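Local coordinates for protein pseudoaglycone deacetylase Dbv21 (Actinoplanes teichomyceticus, PDB 3DFI) that probably removes the acetyl group from a glycopeptide pseudoaglycone on the way to the antibiotic A40926, as a zinc-binding deacetylase of the PIG-L family, at residues A48-Y52 / P67-P72; E78-L83 / A222-T228. All blocks are in the same frame, centred on the assembly; numbering follows the deposited sequence.

Contact 1 (A48-Y52 / P67-P72)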
ATOM      1  N   ALA A  48     -17.397   7.605   5.703  1.00 54.19           N
ATOM      2  CA  ALA A  48     -18.750   7.066   5.914  1.00 54.58           C
ATOM      3  C   ALA A  48     -18.958   6.934   7.418  1.00 55.13           C
ATOM      4  O   ALA A  48     -18.230   6.183   8.075  1.00 55.52           O
ATOM      5  CB  ALA A  48     -18.923   5.708   5.233  1.00 54.41           C
ATOM      6  N   ALA A  49     -19.922   7.682   7.953  1.00 55.12           N
ATOM      7  CA  ALA A  49     -20.280   7.625   9.377  1.00 55.79           C
ATOM      8  C   ALA A  49     -21.391   6.607   9.623  1.00 56.23           C
ATOM      9  O   ALA A  49     -22.052   6.183   8.667  1.00 56.16           O
ATOM     10  CB  ALA A  49     -20.709   9.013   9.884  1.00 55.46           C
ATOM     11  N   PRO A  50     -21.622   6.232  10.910  1.00 56.51           N
ATOM     12  CA  PRO A  50     -22.745   5.358  11.241  1.00 57.07           C
ATOM     13  C   PRO A  50     -24.058   6.101  10.968  1.00 57.75           C
ATOM     14  O   PRO A  50     -24.072   7.332  11.056  1.00 57.53           O
ATOM     15  CB  PRO A  50     -22.590   5.128  12.756  1.00 56.95           C
ATOM     16  CG  PRO A  50     -21.210   5.529  13.083  1.00 56.45           C
ATOM     17  CD  PRO A  50     -20.885   6.632  12.120  1.00 56.51           C
ATOM     18  N   PRO A  51     -25.159   5.368  10.692  1.00 58.49           N
ATOM     19  CA  PRO A  51     -25.298   3.908  10.772  1.00 58.99           C
ATOM     20  C   PRO A  51     -24.865   3.176   9.508  1.00 59.43           C
ATOM     21  O   PRO A  51     -24.887   3.756   8.421  1.00 59.62           O
ATOM     22  CB  PRO A  51     -26.798   3.707  11.024  1.00 59.34           C
ATOM     23  CG  PRO A  51     -27.475   4.996  10.597  1.00 58.78           C
ATOM     24  CD  PRO A  51     -26.411   6.008  10.251  1.00 58.78           C
ATOM     25  N   TYR A  52     -24.479   1.910   9.663  1.00 59.79           N
ATOM     26  CA  TYR A  52     -23.961   1.109   8.551  1.00 60.10           C
ATOM     27  C   TYR A  52     -24.899  -0.019   8.137  1.00 60.56           C
ATOM     28  O   TYR A  52     -25.869  -0.318   8.829  1.00 60.42           O
ATOM     29  CB  TYR A  52     -22.602   0.503   8.919  1.00 60.00           C
ATOM     30  CG  TYR A  52     -21.536   1.515   9.247  1.00 60.01           C
ATOM     31  CD1 TYR A  52     -20.947   2.284   8.240  1.00 59.27           C
ATOM     32  CD2 TYR A  52     -21.105   1.699  10.565  1.00 59.58           C
ATOM     33  CE1 TYR A  52     -19.970   3.219   8.530  1.00 59.11           C
ATOM     34  CE2 TYR A  52     -20.114   2.633  10.868  1.00 59.69           C
ATOM     35  CZ  TYR A  52     -19.553   3.383   9.839  1.00 59.34           C
ATOM     36  OH  TYR A  52     -18.594   4.310  10.118  1.00 59.27           O
ATOM     37  N   PRO A  67     -21.222  -0.719  16.945  1.00 45.27           N
ATOM     38  CA  PRO A  67     -22.110  -0.060  15.954  1.00 45.58           C
ATOM     39  C   PRO A  67     -22.022   1.470  15.815  1.00 46.24           C
ATOM     40  O   PRO A  67     -22.138   1.969  14.704  1.00 47.37           O
ATOM     41  CB  PRO A  67     -23.523  -0.458  16.421  1.00 45.68           C
ATOM     42  CG  PRO A  67     -23.315  -1.760  17.091  1.00 45.93           C
ATOM     43  CD  PRO A  67     -21.973  -1.689  17.772  1.00 44.87           C
ATOM     44  N   THR A  68     -21.831   2.208  16.906  1.00 46.91           N
ATOM     45  CA  THR A  68     -21.792   3.674  16.832  1.00 47.82           C
ATOM     46  C   THR A  68     -20.416   4.261  16.491  1.00 47.98           C
ATOM     47  O   THR A  68     -20.285   5.483  16.360  1.00 48.37           O
ATOM     48  CB  THR A  68     -22.275   4.351  18.113  1.00 47.84           C
ATOM     49  OG1 THR A  68     -21.407   3.991  19.199  1.00 51.06           O
ATOM     50  CG2 THR A  68     -23.735   3.954  18.450  1.00 49.39           C
ATOM     51  N   GLU A  69     -19.395   3.418  16.347  1.00 47.45           N
ATOM     52  CA  GLU A  69     -18.060   3.927  16.010  1.00 47.62           C
ATOM     53  C   GLU A  69     -17.885   4.184  14.522  1.00 47.60           C
ATOM     54  O   GLU A  69     -18.255   3.346  13.686  1.00 47.83           O
ATOM     55  CB  GLU A  69     -16.959   3.016  16.543  1.00 47.00           C
ATOM     56  CG  GLU A  69     -16.958   2.933  18.097  1.00 46.67           C
ATOM     57  CD  GLU A  69     -15.934   1.946  18.646  1.00 48.80           C
ATOM     58  OE1 GLU A  69     -15.826   0.841  18.077  1.00 49.74           O
ATOM     59  OE2 GLU A  69     -15.257   2.258  19.664  1.00 48.87           O
ATOM     60  N   ASP A  70     -17.293   5.337  14.212  1.00 47.56           N
ATOM     61  CA  ASP A  70     -16.959   5.730  12.828  1.00 47.89           C
ATOM     62  C   ASP A  70     -15.714   4.960  12.399  1.00 48.34           C
ATOM     63  O   ASP A  70     -14.586   5.282  12.805  1.00 48.96           O
ATOM     64  CB  ASP A  70     -16.732   7.251  12.773  1.00 47.33           C
ATOM     65  CG  ASP A  70     -16.585   7.792  11.339  1.00 47.47           C
ATOM     66  OD1 ASP A  70     -15.959   7.145  10.492  1.00 44.94           O
ATOM     67  OD2 ASP A  70     -17.092   8.889  11.071  1.00 48.10           O
ATOM     68  N   ALA A  71     -15.913   3.919  11.595  1.00 48.36           N
ATOM     69  CA  ALA A  71     -14.811   3.044  11.191  1.00 47.72           C
ATOM     70  C   ALA A  71     -13.741   3.666  10.279  1.00 47.81           C
ATOM     71  O   ALA A  71     -12.547   3.554  10.568  1.00 47.68           O
ATOM     72  CB  ALA A  71     -15.343   1.739  10.592  1.00 48.19           C
ATOM     73  N   PRO A  72     -14.149   4.285   9.154  1.00 48.12           N
ATOM     74  CA  PRO A  72     -13.116   4.927   8.324  1.00 47.69           C
ATOM     75  C   PRO A  72     -12.294   5.973   9.095  1.00 47.20           C
ATOM     76  O   PRO A  72     -11.077   6.045   8.918  1.00 47.17           O
ATOM     77  CB  PRO A  72     -13.919   5.566   7.198  1.00 47.86           C
ATOM     78  CG  PRO A  72     -15.187   4.775   7.139  1.00 48.11           C
ATOM     79  CD  PRO A  72     -15.499   4.434   8.576  1.00 47.56           C
TER
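At the edge of the Tyr52 ring lies Glu69 O, near the ring plane and 3.5 Å from CE2, where the slightly positive ring hydrogens suit a carbonyl oxygen. Over one face, displaced toward the rim, sits CA of Pro50, and beyond these segments His60 of helix 54-63 packs edge-to-face with the same ring. With CG beside the backbone N (chi1 -60°), the ring runs toward the start of helix 71-86, where its hydroxyl works twice. It accepts a bond from Ala71 N, 3.1 Å from OH with an N-H...O angle of 151°, and donates to Ala48 O of its own loop, 2.8 Å from OH. Two bonds thus hold the phenol end; a tyrosine suits the place because its hydroxyl can accept and donate at once. Asp70 is the N-cap of this helix, its OD1 accepting from Leu73 N; a short acid is well matched to the N-H groups of a first helical turn, which lack carbonyl partners within the helix. For the same reason Pro72 suits that turn, its missing N-H costing nothing, and its CD lies 3.3 Å from Ala48 O. Farther out, Pro50 lays its rigid ring against backbone carbonyls, CG being 3.4 Å from Thr68 O.

Contact 2 (E78-L83 / A222-T228)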
ATOM      1  N   GLU A  78      -5.502   5.444  12.602  1.00 48.34           N
ATOM      2  CA  GLU A  78      -4.477   4.401  12.618  1.00 48.44           C
ATOM      3  C   GLU A  78      -3.358   4.696  11.606  1.00 48.70           C
ATOM      4  O   GLU A  78      -2.160   4.557  11.917  1.00 48.95           O
ATOM      5  CB  GLU A  78      -5.098   3.036  12.320  1.00 48.71           C
ATOM      6  CG  GLU A  78      -6.035   2.495  13.453  1.00 48.39           C
ATOM      7  CD  GLU A  78      -6.563   1.101  13.131  1.00 48.90           C
ATOM      8  OE1 GLU A  78      -6.543   0.693  11.931  1.00 45.19           O
ATOM      9  OE2 GLU A  78      -6.968   0.394  14.083  1.00 45.01           O
ATOM     10  N   ASP A  79      -3.762   5.071  10.395  1.00 48.23           N
ATOM     11  CA  ASP A  79      -2.838   5.389   9.311  1.00 49.15           C
ATOM     12  C   ASP A  79      -1.927   6.567   9.691  1.00 49.44           C
ATOM     13  O   ASP A  79      -0.724   6.505   9.485  1.00 49.55           O
ATOM     14  CB  ASP A  79      -3.633   5.682   8.026  1.00 48.02           C
ATOM     15  CG  ASP A  79      -2.745   5.849   6.802  1.00 51.06           C
ATOM     16  OD1 ASP A  79      -2.002   4.904   6.451  1.00 53.23           O
ATOM     17  OD2 ASP A  79      -2.822   6.919   6.175  1.00 52.68           O
ATOM     18  N   ILE A  80      -2.496   7.619  10.285  1.00 50.54           N
ATOM     19  CA  ILE A  80      -1.701   8.776  10.737  1.00 51.11           C
ATOM     20  C   ILE A  80      -0.637   8.367  11.786  1.00 51.75           C
ATOM     21  O   ILE A  80       0.547   8.712  11.640  1.00 52.09           O
ATOM     22  CB  ILE A  80      -2.625   9.913  11.228  1.00 51.40           C
ATOM     23  CG1 ILE A  80      -3.419  10.482  10.035  1.00 50.67           C
ATOM     24  CG2 ILE A  80      -1.854  11.006  12.010  1.00 50.92           C
ATOM     25  CD1 ILE A  80      -4.704  11.287  10.415  1.00 51.09           C
ATOM     26  N   ALA A  81      -1.050   7.614  12.805  1.00 51.38           N
ATOM     27  CA  ALA A  81      -0.135   7.108  13.849  1.00 51.11           C
ATOM     28  C   ALA A  81       1.025   6.296  13.252  1.00 50.91           C
ATOM     29  O   ALA A  81       2.200   6.546  13.557  1.00 51.10           O
ATOM     30  CB  ALA A  81      -0.909   6.263  14.879  1.00 50.28           C
ATOM     31  N   ALA A  82       0.680   5.342  12.395  1.00 50.04           N
ATOM     32  CA  ALA A  82       1.661   4.527  11.667  1.00 50.94           C
ATOM     33  C   ALA A  82       2.652   5.354  10.821  1.00 50.71           C
ATOM     34  O   ALA A  82       3.866   5.226  10.969  1.00 51.38           O
ATOM     35  CB  ALA A  82       0.952   3.494  10.778  1.00 49.77           C
ATOM     36  N   LEU A  83       2.136   6.214   9.952  1.00 50.82           N
ATOM     37  CA  LEU A  83       3.016   6.951   9.027  1.00 50.37           C
ATOM     38  C   LEU A  83       3.935   7.939   9.767  1.00 51.59           C
ATOM     39  O   LEU A  83       5.129   8.064   9.437  1.00 51.59           O
ATOM     40  CB  LEU A  83       2.190   7.625   7.919  1.00 49.34           C
ATOM     41  CG  LEU A  83       1.520   6.650   6.944  1.00 46.86           C
ATOM     42  CD1 LEU A  83       0.537   7.346   6.017  1.00 48.97           C
ATOM     43  CD2 LEU A  83       2.552   5.881   6.134  1.00 45.40           C
ATOM     44  N   ALA A 222       5.356   0.570  13.345  1.00 49.38           N
ATOM     45  CA  ALA A 222       4.315   1.230  12.577  1.00 49.86           C
ATOM     46  C   ALA A 222       3.115   0.313  12.286  1.00 50.58           C
ATOM     47  O   ALA A 222       1.967   0.758  12.399  1.00 50.69           O
ATOM     48  CB  ALA A 222       4.897   1.808  11.268  1.00 49.37           C
ATOM     49  N   MET A 223       3.380  -0.948  11.913  1.00 50.42           N
ATOM     50  CA  MET A 223       2.315  -1.930  11.637  1.00 50.70           C
ATOM     51  C   MET A 223       1.342  -2.165  12.807  1.00 49.59           C
ATOM     52  O   MET A 223       0.154  -2.413  12.589  1.00 48.34           O
ATOM     53  CB  MET A 223       2.903  -3.276  11.216  1.00 50.41           C
ATOM     54  CG  MET A 223       3.496  -3.303   9.803  1.00 51.84           C
ATOM     55  SD  MET A 223       4.440  -4.812   9.541  1.00 53.69           S
ATOM     56  CE  MET A 223       3.162  -6.018   9.900  1.00 56.54           C
ATOM     57  N   LYS A 224       1.863  -2.097  14.035  1.00 49.49           N
ATOM     58  CA  LYS A 224       1.060  -2.260  15.258  1.00 49.43           C
ATOM     59  C   LYS A 224      -0.078  -1.245  15.344  1.00 49.51           C
ATOM     60  O   LYS A 224      -1.109  -1.522  15.959  1.00 49.04           O
ATOM     61  CB  LYS A 224       1.937  -2.156  16.504  1.00 49.57           C
ATOM     62  CG  LYS A 224       2.963  -3.266  16.624  1.00 50.09           C
ATOM     63  CD  LYS A 224       3.853  -3.075  17.841  1.00 49.48           C
ATOM     64  CE  LYS A 224       5.012  -4.067  17.825  1.00 49.52           C
ATOM     65  NZ  LYS A 224       5.773  -4.039  19.106  1.00 51.31           N
ATOM     66  N   HIS A 225       0.089  -0.086  14.699  1.00 49.60           N
ATOM     67  CA  HIS A 225      -0.943   0.943  14.753  1.00 50.06           C
ATOM     68  C   HIS A 225      -2.237   0.593  14.023  1.00 49.98           C
ATOM     69  O   HIS A 225      -3.304   1.045  14.427  1.00 49.71           O
ATOM     70  CB  HIS A 225      -0.410   2.310  14.352  1.00 49.99           C
ATOM     71  CG  HIS A 225       0.345   2.978  15.453  1.00 51.35           C
ATOM     72  ND1 HIS A 225      -0.260   3.359  16.633  1.00 51.02           N
ATOM     73  CD2 HIS A 225       1.654   3.303  15.575  1.00 52.59           C
ATOM     74  CE1 HIS A 225       0.643   3.902  17.433  1.00 51.82           C
ATOM     75  NE2 HIS A 225       1.814   3.873  16.819  1.00 53.48           N
ATOM     76  N   TYR A 226      -2.152  -0.254  13.000  1.00 49.75           N
ATOM     77  CA  TYR A 226      -3.353  -0.685  12.272  1.00 49.36           C
ATOM     78  C   TYR A 226      -4.031  -1.858  12.985  1.00 48.89           C
ATOM     79  O   TYR A 226      -4.152  -2.950  12.423  1.00 48.35           O
ATOM     80  CB  TYR A 226      -3.001  -1.101  10.856  1.00 49.26           C
ATOM     81  CG  TYR A 226      -2.394  -0.022  10.016  1.00 48.26           C
ATOM     82  CD1 TYR A 226      -3.187   0.970   9.438  1.00 50.60           C
ATOM     83  CD2 TYR A 226      -1.021  -0.006   9.762  1.00 49.78           C
ATOM     84  CE1 TYR A 226      -2.622   1.987   8.624  1.00 48.54           C
ATOM     85  CE2 TYR A 226      -0.443   0.998   8.939  1.00 51.36           C
ATOM     86  CZ  TYR A 226      -1.251   1.991   8.376  1.00 50.14           C
ATOM     87  OH  TYR A 226      -0.692   2.982   7.560  1.00 49.52           O
ATOM     88  N   ALA A 227      -4.532  -1.595  14.185  1.00 48.24           N
ATOM     89  CA  ALA A 227      -4.948  -2.648  15.115  1.00 48.26           C
ATOM     90  C   ALA A 227      -6.214  -3.305  14.610  1.00 48.53           C
ATOM     91  O   ALA A 227      -6.508  -4.463  14.906  1.00 48.22           O
ATOM     92  CB  ALA A 227      -5.211  -2.032  16.466  1.00 48.68           C
ATOM     93  N   THR A 228      -7.007  -2.500  13.921  1.00 48.18           N
ATOM     94  CA  THR A 228      -8.240  -2.936  13.294  1.00 49.43           C
ATOM     95  C   THR A 228      -7.958  -4.094  12.294  1.00 49.40           C
ATOM     96  O   THR A 228      -8.556  -5.160  12.398  1.00 48.82           O
ATOM     97  CB  THR A 228      -8.900  -1.681  12.644  1.00 50.56           C
ATOM     98  OG1 THR A 228     -10.321  -1.788  12.649  1.00 56.08           O
ATOM     99  CG2 THR A 228      -8.355  -1.367  11.305  1.00 46.09           C
TER
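Tyr226 and Asp79 meet in the buried half of the contact, lying side by side and pointing the same way. The phenol OH donates to Asp79 OD1 over a short 2.6 Å, reaching the anti side of a carboxylate turned 39° from the ring. Because Asp79 OD2 also accepts from His92 NE2, both carboxylate oxygens have partners, which should restrain the rotation of the group. Ala82 is small enough to let the chains approach closely: its CB lies 3.4 Å from Tyr226 CE2 and 3.3 Å from Ala222 O. The contact joins helix 71-86 to the bend between helices 213-223 and 227-233, where a type I beta turn runs from Met223 to Tyr226 and Tyr226 centres an inverse gamma turn. Glu78 reaches past this bend to the weakly bonded start of helix 227-233. Extended beyond CG (chi2 -177°), it brings OE2 within 2.9 Å of Thr228 N, which approaches on the syn side with an N-H...O angle of 154°; a negative charge here may gain from the helix dipole. Toward solvent the grip is lighter: partly exposed His225 offers one ring face to Ala81 CB, a CH-pi contact 3.6 Å from the centroid, with exposed Ala227 adding little at the margin.

How the contacts relate
Helix 71-86 carries both contacts: contact 1 holds its N-terminal end against the loop after strand 37-42, and contact 2 packs its middle turns against a bend far later in the sequence. Their centres are 19 Å apart and their nearest atoms about 6 Å, so they do not touch and are linked through the helix. Contact 1 is a surface contact, contact 2 a buried one. The zinc ion is bound by His16, Asp19 and His161; in contact 2 the Tyr226 side chain is about 10 Å from the metal and about 8 Å from the side chains of His16 and Asp19, whereas in contact 1 the Pro72 side chain is about 11 Å from that of His16.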